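Local coordinates for putative cell wall hydrolase phosphatase-associated protein (Clostridioides difficile, PDB 7CFL) that probably cleaves peptide bonds in bacterial cell-wall peptidoglycan, as the NlpC/P60-type cysteine peptidase domain of an autolysin, at residues A[15-20]-A[51-56]; A[40-45]-A[57-62]. One frame throughout, in Å; residues are numbered along the deposited sequence.

Contact 1: residues A[15-20]-A[51-56]; sequences DSVISF and KSVGVS
Ser52 lies against the turn of helix 13-22 formed by Ser16, Val17 and Phe20, with its CA 5.4 Å from that of Val17. Its CB fits between two side chains of the other helix, 3.7 Å from Ser16 OG and 4.0 Å from Phe20 CB. Its hydroxyl, set between the backbone N and the carbonyl carbon (chi1 58°), turns back to its own helix and hydrogen-bonds Val48 O, yet the same OG also meets Val17 CG2 at 3.6 Å.

Phe20 has CG anti to the backbone N (chi1 -180°); the ring beyond lies against the last turn of helix 41-53. There ring atoms CE2 and CZ meet Lys51 CB obliquely, CE2 at 3.8 Å. The lysine makes its closest contact through CB; farther out the chain bends at chi2 and chi3 and its end leads away.

Val53 closes the other end with both methyls. CG1 approaches Ser16 OG at 3.7 Å, while CG2 meets Val17 CG2 at 4.0 Å, the two valines crossing at about a right angle. Val17 and Val53 also both touch Leu138, so the C-terminal residue joins this apolar group.

No clear hydrogen bond joins the two segments. The close approach of the helices is consistent with the small size of the serines, and van der Waals contacts of methyl, methylene and ring carbons, with the serine hydroxyls among them, carry it; with the Ser52 hydroxyl satisfied inside its own helix, cohesion here probably rests largely on close packing.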
loop_
_atom_site.group_PDB
_atom_site.type_symbol
_atom_site.label_atom_id
_atom_site.label_comp_id
_atom_site.label_asym_id
_atom_site.label_seq_id
_atom_site.Cartn_x
_atom_site.Cartn_y
_atom_site.Cartn_z
ATOM N N ASP A 15 -8.080 -3.992 11.893
ATOM C CA ASP A 15 -7.131 -4.290 13.002
ATOM C C ASP A 15 -6.290 -5.511 12.615
ATOM O O ASP A 15 -5.061 -5.463 12.854
ATOM C CB ASP A 15 -7.808 -4.547 14.349
ATOM C CG ASP A 15 -8.658 -3.405 14.876
ATOM O OD1 ASP A 15 -8.507 -2.281 14.390
ATOM O OD2 ASP A 15 -9.495 -3.667 15.758
ATOM N N SER A 16 -6.911 -6.543 12.018
ATOM C CA SER A 16 -6.206 -7.785 11.564
ATOM C C SER A 16 -5.216 -7.427 10.444
ATOM O O SER A 16 -4.027 -7.863 10.511
ATOM C CB SER A 16 -7.180 -8.851 11.118
ATOM O OG SER A 16 -6.498 -10.011 10.645
ATOM N N VAL A 17 -5.671 -6.686 9.436
ATOM C CA VAL A 17 -4.824 -6.225 8.294
ATOM C C VAL A 17 -3.602 -5.510 8.865
ATOM O O VAL A 17 -2.465 -5.825 8.468
ATOM C CB VAL A 17 -5.602 -5.306 7.330
ATOM C CG1 VAL A 17 -4.667 -4.621 6.334
ATOM C CG2 VAL A 17 -6.688 -6.071 6.601
ATOM N N ILE A 18 -3.811 -4.498 9.705
ATOM C CA ILE A 18 -2.691 -3.631 10.164
ATOM C C ILE A 18 -1.759 -4.450 11.068
ATOM O O ILE A 18 -0.530 -4.381 10.852
ATOM C CB ILE A 18 -3.229 -2.328 10.778
ATOM C CG1 ILE A 18 -3.952 -1.529 9.687
ATOM C CG2 ILE A 18 -2.110 -1.548 11.457
ATOM C CD1 ILE A 18 -4.601 -0.271 10.178
ATOM N N SER A 19 -2.276 -5.209 12.034
ATOM C CA SER A 19 -1.400 -5.957 12.976
ATOM C C SER A 19 -0.616 -7.031 12.218
ATOM O O SER A 19 0.562 -7.189 12.531
ATOM C CB SER A 19 -2.145 -6.524 14.146
ATOM O OG SER A 19 -3.222 -7.328 13.717
ATOM N N PHE A 20 -1.211 -7.703 11.236
ATOM C CA PHE A 20 -0.463 -8.707 10.425
ATOM C C PHE A 20 0.633 -7.987 9.627
ATOM O O PHE A 20 1.775 -8.447 9.584
ATOM C CB PHE A 20 -1.384 -9.435 9.454
ATOM C CG PHE A 20 -0.628 -10.446 8.645
ATOM C CD1 PHE A 20 -0.028 -11.525 9.266
ATOM C CD2 PHE A 20 -0.379 -10.220 7.295
ATOM C CE1 PHE A 20 0.718 -12.419 8.507
ATOM C CE2 PHE A 20 0.376 -11.110 6.548
ATOM C CZ PHE A 20 0.914 -12.212 7.158
ATOM N N LYS A 51 -3.762 -13.006 3.562
ATOM C CA LYS A 51 -3.317 -13.810 4.735
ATOM C C LYS A 51 -4.039 -13.346 5.999
ATOM O O LYS A 51 -4.305 -14.196 6.879
ATOM C CB LYS A 51 -1.808 -13.713 4.927
ATOM C CG LYS A 51 -1.016 -14.538 3.924
ATOM C CD LYS A 51 -0.935 -16.033 4.234
ATOM C CE LYS A 51 0.457 -16.594 4.044
ATOM N NZ LYS A 51 0.501 -18.062 4.231
ATOM N N SER A 52 -4.350 -12.054 6.113
ATOM C CA SER A 52 -4.957 -11.517 7.347
ATOM C C SER A 52 -6.434 -11.930 7.388
ATOM O O SER A 52 -6.849 -12.608 8.355
ATOM C CB SER A 52 -4.760 -10.026 7.428
ATOM O OG SER A 52 -5.311 -9.383 6.304
ATOM N N VAL A 53 -7.179 -11.585 6.344
ATOM C CA VAL A 53 -8.671 -11.619 6.319
ATOM C C VAL A 53 -9.206 -12.331 5.069
ATOM O O VAL A 53 -10.428 -12.433 4.957
ATOM C CB VAL A 53 -9.247 -10.193 6.467
ATOM C CG1 VAL A 53 -8.923 -9.621 7.833
ATOM C CG2 VAL A 53 -8.785 -9.250 5.370
ATOM N N GLY A 54 -8.358 -12.861 4.181
ATOM C CA GLY A 54 -8.821 -13.666 3.025
ATOM C C GLY A 54 -9.522 -12.812 1.974
ATOM O O GLY A 54 -10.423 -13.306 1.287
ATOM N N VAL A 55 -9.073 -11.573 1.819
ATOM C CA VAL A 55 -9.562 -10.661 0.754
ATOM C C VAL A 55 -8.567 -10.758 -0.396
ATOM O O VAL A 55 -7.339 -10.585 -0.137
ATOM C CB VAL A 55 -9.689 -9.238 1.291
ATOM C CG1 VAL A 55 -9.683 -8.221 0.172
ATOM C CG2 VAL A 55 -10.906 -9.129 2.187
ATOM N N SER A 56 -9.088 -11.052 -1.582
ATOM C CA SER A 56 -8.332 -11.141 -2.852
ATOM C C SER A 56 -8.329 -9.777 -3.529
ATOM O O SER A 56 -9.443 -9.259 -3.855
ATOM C CB SER A 56 -8.901 -12.192 -3.764
ATOM O OG SER A 56 -8.901 -13.467 -3.128
#

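Contact 2: residues A[40-45]-A[57-62]; sequences DCSGFT and IPRVSR. With FLC (citrate anion), chain E.
The start of helix 41-53 comes closest to segment 57-62 where the CA atoms of Ser42 and Ser61 lie 5.2 Å apart, and the backbones diverge to 8.1 Å between the CA atoms of Thr45 and Ile57. Arg59 leaves its backbone pointing away from the helix, but the chain bends at chi2 (58°), and its end comes back to Asp40. The groups meet tip to tip in a two-pronged salt bridge, Arg59 NH1 to Asp40 OD1 at 3.0 Å and Arg59 NH2 to Asp40 OD2 at 3.0 Å, although their planes are turned 58° apart. Asp40 OD1 also accepts from Gly43 N at 2.7 Å, the N-cap bond of the helix, and Gly43 CA lies over one face of the guanidinium. Asp40 OD2 and Arg59 NE have further partners, Gly32 N and Glu34 respectively.

A citrate, probably from the crystallisation liquor, bridges the segments: its OB2 takes hydrogen bonds from Ser42 OG at 2.8 Å and Ser61 N at 2.8 Å. Its OG2 receives an almost straight bond (176°) from Cys41 N. The DCSG sequence is that in which NlpC/P60 peptidases carry their nucleophilic cysteine, consistent with citrate occupying the active-site cleft.

Farther along, Ile57 CD1 comes 3.7 Å from Thr45 C, its side chain crossing that of Thr45 at about a right angle. Gln64 of helix 61-64 bonds Thr45 OG1 and Ser42 O, tying that helix to 41-53, while Cys41 and Thr45 rest on strand 96-102, Cys41 against His96 and Val97, Thr45 against Val97 and Ile99.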
loop_
_atom_site.group_PDB
_atom_site.type_symbol
_atom_site.label_atom_id
_atom_site.label_comp_id
_atom_site.label_asym_id
_atom_site.label_seq_id
_atom_site.Cartn_x
_atom_site.Cartn_y
_atom_site.Cartn_z
ATOM N N ASP A 40 7.317 -6.735 -3.300
ATOM C CA ASP A 40 7.226 -5.410 -3.951
ATOM C C ASP A 40 5.972 -4.747 -3.363
ATOM O O ASP A 40 5.305 -5.357 -2.490
ATOM C CB ASP A 40 7.327 -5.505 -5.473
ATOM C CG ASP A 40 6.196 -6.235 -6.176
ATOM O OD1 ASP A 40 5.085 -6.328 -5.593
ATOM O OD2 ASP A 40 6.443 -6.728 -7.315
ATOM N N CYS A 41 5.665 -3.522 -3.763
ATOM C CA CYS A 41 4.675 -2.723 -3.002
ATOM C C CYS A 41 3.278 -3.373 -3.163
ATOM O O CYS A 41 2.636 -3.591 -2.154
ATOM C CB CYS A 41 4.788 -1.257 -3.391
ATOM S SG CYS A 41 4.176 -0.911 -5.056
ATOM N N SER A 42 2.916 -3.819 -4.347
ATOM C CA SER A 42 1.614 -4.463 -4.634
ATOM C C SER A 42 1.632 -5.929 -4.183
ATOM O O SER A 42 0.602 -6.453 -3.800
ATOM C CB SER A 42 1.312 -4.338 -6.104
ATOM O OG SER A 42 2.369 -4.899 -6.865
ATOM N N GLY A 43 2.786 -6.592 -4.217
ATOM C CA GLY A 43 2.865 -7.966 -3.694
ATOM C C GLY A 43 2.637 -7.995 -2.194
ATOM O O GLY A 43 2.018 -8.961 -1.695
ATOM N N PHE A 44 3.087 -6.945 -1.504
ATOM C CA PHE A 44 2.909 -6.749 -0.055
ATOM C C PHE A 44 1.435 -6.571 0.247
ATOM O O PHE A 44 0.870 -7.254 1.111
ATOM C CB PHE A 44 3.674 -5.517 0.415
ATOM C CG PHE A 44 3.497 -5.204 1.876
ATOM C CD1 PHE A 44 4.007 -6.034 2.864
ATOM C CD2 PHE A 44 2.808 -4.061 2.256
ATOM C CE1 PHE A 44 3.834 -5.724 4.207
ATOM C CE2 PHE A 44 2.637 -3.760 3.597
ATOM C CZ PHE A 44 3.161 -4.579 4.570
ATOM N N THR A 45 0.800 -5.619 -0.422
ATOM C CA THR A 45 -0.646 -5.404 -0.157
ATOM C C THR A 45 -1.453 -6.661 -0.503
ATOM O O THR A 45 -2.284 -7.060 0.324
ATOM C CB THR A 45 -1.172 -4.149 -0.844
ATOM O OG1 THR A 45 -0.987 -4.218 -2.257
ATOM C CG2 THR A 45 -0.500 -2.917 -0.303
ATOM N N ILE A 57 -7.148 -9.189 -3.714
ATOM C CA ILE A 57 -6.991 -7.962 -4.554
ATOM C C ILE A 57 -6.086 -8.294 -5.736
ATOM O O ILE A 57 -5.298 -9.282 -5.678
ATOM C CB ILE A 57 -6.480 -6.768 -3.725
ATOM C CG1 ILE A 57 -4.986 -6.867 -3.426
ATOM C CG2 ILE A 57 -7.333 -6.587 -2.465
ATOM C CD1 ILE A 57 -4.439 -5.817 -2.490
ATOM N N PRO A 58 -6.138 -7.466 -6.801
ATOM C CA PRO A 58 -5.249 -7.614 -7.956
ATOM C C PRO A 58 -3.761 -7.599 -7.603
ATOM O O PRO A 58 -3.367 -7.115 -6.563
ATOM C CB PRO A 58 -5.559 -6.393 -8.838
ATOM C CG PRO A 58 -7.006 -6.068 -8.500
ATOM C CD PRO A 58 -7.131 -6.394 -7.027
ATOM N N ARG A 59 -2.964 -8.192 -8.497
ATOM C CA ARG A 59 -1.501 -8.316 -8.301
ATOM C C ARG A 59 -0.790 -6.970 -8.382
ATOM O O ARG A 59 0.029 -6.756 -7.480
ATOM C CB ARG A 59 -0.895 -9.294 -9.302
ATOM C CG ARG A 59 0.623 -9.421 -9.203
ATOM C CD ARG A 59 1.075 -9.853 -7.821
ATOM N NE ARG A 59 2.517 -9.935 -7.652
ATOM C CZ ARG A 59 3.335 -8.920 -7.352
ATOM N NH1 ARG A 59 2.875 -7.678 -7.190
ATOM N NH2 ARG A 59 4.627 -9.169 -7.188
ATOM N N VAL A 60 -1.062 -6.117 -9.387
ATOM C CA VAL A 60 -0.202 -4.913 -9.620
ATOM C C VAL A 60 -0.932 -3.660 -9.129
ATOM O O VAL A 60 -2.185 -3.649 -9.106
ATOM C CB VAL A 60 0.296 -4.766 -11.072
ATOM C CG1 VAL A 60 1.083 -5.992 -11.515
ATOM C CG2 VAL A 60 -0.827 -4.471 -12.037
ATOM N N SER A 61 -0.153 -2.636 -8.813
ATOM C CA SER A 61 -0.659 -1.394 -8.170
ATOM C C SER A 61 -1.744 -0.732 -9.033
ATOM O O SER A 61 -2.791 -0.388 -8.440
ATOM C CB SER A 61 0.464 -0.447 -7.816
ATOM O OG SER A 61 1.161 0.015 -8.960
ATOM N N ARG A 62 -1.546 -0.614 -10.356
ATOM C CA ARG A 62 -2.489 0.083 -11.271
ATOM C C ARG A 62 -3.845 -0.627 -11.299
ATOM O O ARG A 62 -4.873 0.072 -11.460
ATOM C CB ARG A 62 -1.902 0.319 -12.669
ATOM C CG ARG A 62 -1.486 -0.921 -13.440
ATOM C CD ARG A 62 -0.434 -0.609 -14.502
ATOM N NE ARG A 62 0.143 -1.836 -15.048
ATOM C CZ ARG A 62 1.301 -2.409 -14.685
ATOM N NH1 ARG A 62 2.087 -1.878 -13.761
ATOM N NH2 ARG A 62 1.672 -3.538 -15.265
HETATM C CAC FLC E . 4.759 -5.153 -9.719
HETATM C CA FLC E . 5.202 -4.100 -8.706
HETATM C CB FLC E . 4.989 -2.638 -9.133
HETATM C CBC FLC E . 3.500 -2.358 -9.487
HETATM C CG FLC E . 5.322 -1.667 -7.999
HETATM C CGC FLC E . 6.720 -1.684 -7.437
HETATM O OA1 FLC E . 4.093 -4.772 -10.718
HETATM O OA2 FLC E . 5.074 -6.370 -9.513
HETATM O OB1 FLC E . 3.294 -1.547 -10.418
HETATM O OB2 FLC E . 2.601 -2.911 -8.801
HETATM O OG1 FLC E . 7.563 -0.962 -8.011
HETATM O OG2 FLC E . 6.930 -2.355 -6.385
HETATM O OHB FLC E . 5.771 -2.368 -10.273
#

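Overall arrangement
Contacts 1 and 2 use the two ends of helix 41-53, with their centres 14 Å apart. Contact 2 holds its N-terminal start, at the citrate site, probably the active site; contact 1 packs its last turn against helix 13-22 near the surface, Ser52 CA lying 16.7 Å from Cys41 CA. Segment 51-56 runs directly into 57-62, so the chain leaving contact 1 doubles back beside the helix to reach contact 2. Apart from that chain junction the contacts do not touch, but Met49 meets both Val17 and Ile57, and Ile99 of strand 96-102 meets both Val17 and Thr45. Contact 1 thus lies away from the citrate, whereas both segments of contact 2 frame it.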